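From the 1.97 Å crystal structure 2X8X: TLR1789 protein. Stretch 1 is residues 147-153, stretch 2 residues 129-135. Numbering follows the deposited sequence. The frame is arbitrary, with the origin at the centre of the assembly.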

ATOM      1  N   LEU A 147       0.998  -2.058  -8.990  1.00 16.32           N
ATOM      2  CA  LEU A 147       0.869  -1.162  -7.857  1.00 16.91           C
ATOM      3  C   LEU A 147       1.115   0.326  -8.275  1.00 15.73           C
ATOM      4  O   LEU A 147       1.809   0.606  -9.272  1.00 17.10           O
ATOM      5  CB  LEU A 147       1.968  -1.560  -6.866  1.00 15.05           C
ATOM      6  CG  LEU A 147       2.001  -2.988  -6.392  1.00 19.06           C
ATOM      7  CD1 LEU A 147       3.160  -3.088  -5.429  1.00 20.18           C
ATOM      8  CD2 LEU A 147       0.692  -3.258  -5.666  1.00 23.75           C
ATOM      9  N   GLN A 148       0.570   1.256  -7.485  1.00 16.64           N
ATOM     10  CA  GLN A 148       0.821   2.681  -7.637  1.00 17.06           C
ATOM     11  C   GLN A 148       1.495   3.129  -6.401  1.00 17.60           C
ATOM     12  O   GLN A 148       1.137   2.641  -5.311  1.00 19.08           O
ATOM     13  CB  GLN A 148      -0.506   3.423  -7.713  1.00 16.20           C
ATOM     14  CG  GLN A 148      -1.394   2.961  -8.856  1.00 21.46           C
ATOM     15  CD  GLN A 148      -2.742   3.726  -8.871  1.00 26.25           C
ATOM     16  OE1 GLN A 148      -3.790   3.104  -8.823  1.00 32.97           O
ATOM     17  NE2 GLN A 148      -2.701   5.036  -8.818  1.00 19.55           N
ATOM     18  N   VAL A 149       2.469   4.034  -6.524  1.00 18.38           N
ATOM     19  CA  VAL A 149       2.968   4.797  -5.382  1.00 16.81           C
ATOM     20  C   VAL A 149       2.749   6.309  -5.623  1.00 19.35           C
ATOM     21  O   VAL A 149       2.646   6.766  -6.775  1.00 17.86           O
ATOM     22  CB  VAL A 149       4.414   4.542  -5.134  1.00 18.16           C
ATOM     23  CG1 VAL A 149       4.652   3.047  -4.763  1.00 15.01           C
ATOM     24  CG2 VAL A 149       5.155   4.897  -6.389  1.00 15.06           C
ATOM     25  N   ALA A 150       2.623   7.025  -4.517  1.00 17.81           N
ATOM     26  CA  ALA A 150       2.697   8.484  -4.480  1.00 19.69           C
ATOM     27  C   ALA A 150       3.840   8.755  -3.545  1.00 19.87           C
ATOM     28  O   ALA A 150       3.707   8.554  -2.344  1.00 20.76           O
ATOM     29  CB  ALA A 150       1.452   9.044  -3.922  1.00 19.40           C
ATOM     30  N   GLU A 151       4.945   9.221  -4.104  1.00 18.83           N
ATOM     31  CA  GLU A 151       6.183   9.318  -3.378  1.00 19.03           C
ATOM     32  C   GLU A 151       6.287  10.638  -2.615  1.00 19.60           C
ATOM     33  O   GLU A 151       7.071  10.722  -1.689  1.00 18.96           O
ATOM     34  CB  GLU A 151       7.318   9.248  -4.375  1.00 17.89           C
ATOM     35  CG  GLU A 151       7.310   7.898  -5.116  1.00 21.51           C
ATOM     36  CD  GLU A 151       8.650   7.592  -5.708  1.00 25.29           C
ATOM     37  OE1 GLU A 151       9.409   8.544  -5.990  1.00 27.66           O
ATOM     38  OE2 GLU A 151       8.957   6.416  -5.863  1.00 24.18           O
ATOM     39  N   GLY A 152       5.494  11.641  -2.994  1.00 18.63           N
ATOM     40  CA  GLY A 152       5.557  12.971  -2.336  1.00 20.20           C
ATOM     41  C   GLY A 152       6.354  13.967  -3.185  1.00 21.50           C
ATOM     42  O   GLY A 152       7.235  14.663  -2.697  1.00 22.71           O
ATOM     43  N   VAL A 153       6.100  13.989  -4.486  1.00 21.92           N
ATOM     44  CA  VAL A 153       6.758  14.942  -5.425  1.00 21.33           C
ATOM     45  C   VAL A 153       6.327  16.400  -5.100  1.00 19.99           C
ATOM     46  O   VAL A 153       5.139  16.690  -4.828  1.00 18.35           O
ATOM     47  CB  VAL A 153       6.452  14.580  -6.945  1.00 21.75           C
ATOM     48  CG1 VAL A 153       7.130  15.614  -7.956  1.00 20.75           C
ATOM     49  CG2 VAL A 153       6.930  13.182  -7.278  1.00 20.40           C
TER
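Stretch 2 (129-135) ILGQVVG

How does the second stretch run along the first? Leu147 to Ala150 form an extended strand, and a second strand, beginning at Gln132, lies beside it and runs the other way, with an angle of 128° between their N-to-C directions. The pairing is therefore antiparallel but strongly skewed, and the two axes approach to 4.4 Å. Register sets Ala150 opposite Gln132 and Val149 opposite Val133, whose CA atoms are 4.2 Å apart. Beyond the strands the chains stay close as loops: the CA of Glu151 lies 3.7 Å from the CA of Gly131. At Gly135 the second chain turns a corner.

Which hydrogen bonds hold the backbones together? Ala150 and Gln132 form a reciprocal pair, with Ala150 N donating to Gln132 O at 3.0 Å and Gln132 N donating to Ala150 O, also at 3.0 Å; the second bond is the more bent, at 146°. Two residues along, Val134 N donates to Gln148 O at 2.9 Å in a nearly straight bond. Between these bonds the chains are close enough for CA-H...O contacts, from Val133 CA to Gln148 O at 3.3 Å and from Val149 CA to Gln132 O at 3.4 Å. Another, from Gly131 CA to Ala150 O at 3.3 Å, continues the contact just past the strand.

Where does water join the two backbones? One water accepts from Leu130 N and donates to Glu151 O, linking the loops. A second donates to both Leu130 O and Ala150 O, so it bridges two carbonyls that could not bond to each other. At the far end, a third accepts from Gln148 N and donates to Val134 O, spanning a gap where the direct bond is absent.

What do the side chains add? Ala150, Gln148, Gln132 and Val134 share one face of the sheet. There Ala150 CB packs 4.0 Å from Val134 CG1, while Gln148 CB lies 3.7 Å from Val134 CG2, so the valine reaches both residues. The side chains of Val149 and Val133 diverge, yet Val149 CG1 still meets Val133 CG2 at 3.9 Å. In the loops, Leu130 points toward the first stretch and its CB rests 4.0 Å from Gly152 CA. A side chain on Gly152 would clash with that same CB, and at the backbone angles of Gly152, phi 101° and psi 45°, a CB would also be jammed against the carbonyl O of the residue before, which by itself calls for glycine.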

ATOM      1  N   ILE A 129       9.226  11.003   3.743  1.00 22.73           N
ATOM      2  CA  ILE A 129       8.130  10.921   4.716  1.00 24.39           C
ATOM      3  C   ILE A 129       6.736  10.757   4.167  1.00 23.61           C
ATOM      4  O   ILE A 129       5.867  10.217   4.881  1.00 23.89           O
ATOM      5  CB  ILE A 129       7.985  12.188   5.667  1.00 25.38           C
ATOM      6  CG1 ILE A 129       8.247  13.498   4.904  1.00 25.35           C
ATOM      7  CG2 ILE A 129       8.682  12.028   6.993  1.00 29.15           C
ATOM      8  CD1 ILE A 129       7.340  14.637   5.443  1.00 33.78           C
ATOM      9  N   LEU A 130       6.468  11.260   2.961  1.00 22.80           N
ATOM     10  CA  LEU A 130       5.099  11.185   2.396  1.00 21.69           C
ATOM     11  C   LEU A 130       4.879   9.911   1.552  1.00 20.48           C
ATOM     12  O   LEU A 130       3.768   9.608   1.199  1.00 20.88           O
ATOM     13  CB  LEU A 130       4.786  12.409   1.506  1.00 21.93           C
ATOM     14  CG  LEU A 130       4.778  13.801   2.163  1.00 25.10           C
ATOM     15  CD1 LEU A 130       4.432  14.842   1.091  1.00 23.67           C
ATOM     16  CD2 LEU A 130       3.785  13.943   3.380  1.00 26.09           C
ATOM     17  N   GLY A 131       5.944   9.233   1.179  1.00 19.41           N
ATOM     18  CA  GLY A 131       5.859   8.219   0.149  1.00 18.42           C
ATOM     19  C   GLY A 131       5.091   6.976   0.571  1.00 20.24           C
ATOM     20  O   GLY A 131       5.293   6.491   1.693  1.00 18.08           O
ATOM     21  N   GLN A 132       4.257   6.397  -0.293  1.00 18.02           N
ATOM     22  CA  GLN A 132       3.576   5.144   0.155  1.00 18.75           C
ATOM     23  C   GLN A 132       2.911   4.593  -1.085  1.00 18.65           C
ATOM     24  O   GLN A 132       2.699   5.355  -2.046  1.00 18.93           O
ATOM     25  CB  GLN A 132       2.462   5.436   1.172  1.00 19.33           C
ATOM     26  CG  GLN A 132       1.395   6.355   0.528  1.00 21.49           C
ATOM     27  CD  GLN A 132       0.210   6.700   1.489  1.00 35.11           C
ATOM     28  OE1 GLN A 132       0.064   6.114   2.543  1.00 39.31           O
ATOM     29  NE2 GLN A 132      -0.605   7.676   1.113  1.00 37.27           N
ATOM     30  N   VAL A 133       2.530   3.310  -1.013  1.00 17.67           N
ATOM     31  CA  VAL A 133       1.701   2.639  -2.027  1.00 15.53           C
ATOM     32  C   VAL A 133       0.311   3.180  -1.850  1.00 17.26           C
ATOM     33  O   VAL A 133      -0.104   3.413  -0.709  1.00 17.01           O
ATOM     34  CB  VAL A 133       1.744   1.111  -1.803  1.00 15.44           C
ATOM     35  CG1 VAL A 133       0.767   0.338  -2.709  1.00 14.51           C
ATOM     36  CG2 VAL A 133       3.149   0.630  -2.087  1.00 14.55           C
ATOM     37  N   VAL A 134      -0.398   3.430  -2.953  1.00 16.01           N
ATOM     38  CA  VAL A 134      -1.757   3.931  -2.924  1.00 18.27           C
ATOM     39  C   VAL A 134      -2.658   3.064  -3.802  1.00 19.87           C
ATOM     40  O   VAL A 134      -2.202   2.407  -4.793  1.00 19.48           O
ATOM     41  CB  VAL A 134      -1.864   5.433  -3.444  1.00 18.43           C
ATOM     42  CG1 VAL A 134      -1.118   6.370  -2.532  1.00 19.53           C
ATOM     43  CG2 VAL A 134      -1.270   5.579  -4.806  1.00 17.04           C
ATOM     44  N   GLY A 135      -3.928   3.008  -3.421  1.00 21.43           N
ATOM     45  CA  GLY A 135      -4.904   2.293  -4.241  1.00 23.67           C
ATOM     46  C   GLY A 135      -4.910   0.816  -3.911  1.00 24.18           C
ATOM     47  O   GLY A 135      -4.236   0.363  -2.967  1.00 24.11           O
TER
HETATM   48  O   HOH W   1       8.146  11.913   0.700  1.00 24.57           O
HETATM   49  O   HOH W   2       2.187  10.188  -0.706  1.00 27.77           O
HETATM   50  O   HOH W   3      -1.493  -0.033  -5.787  1.00 18.92           O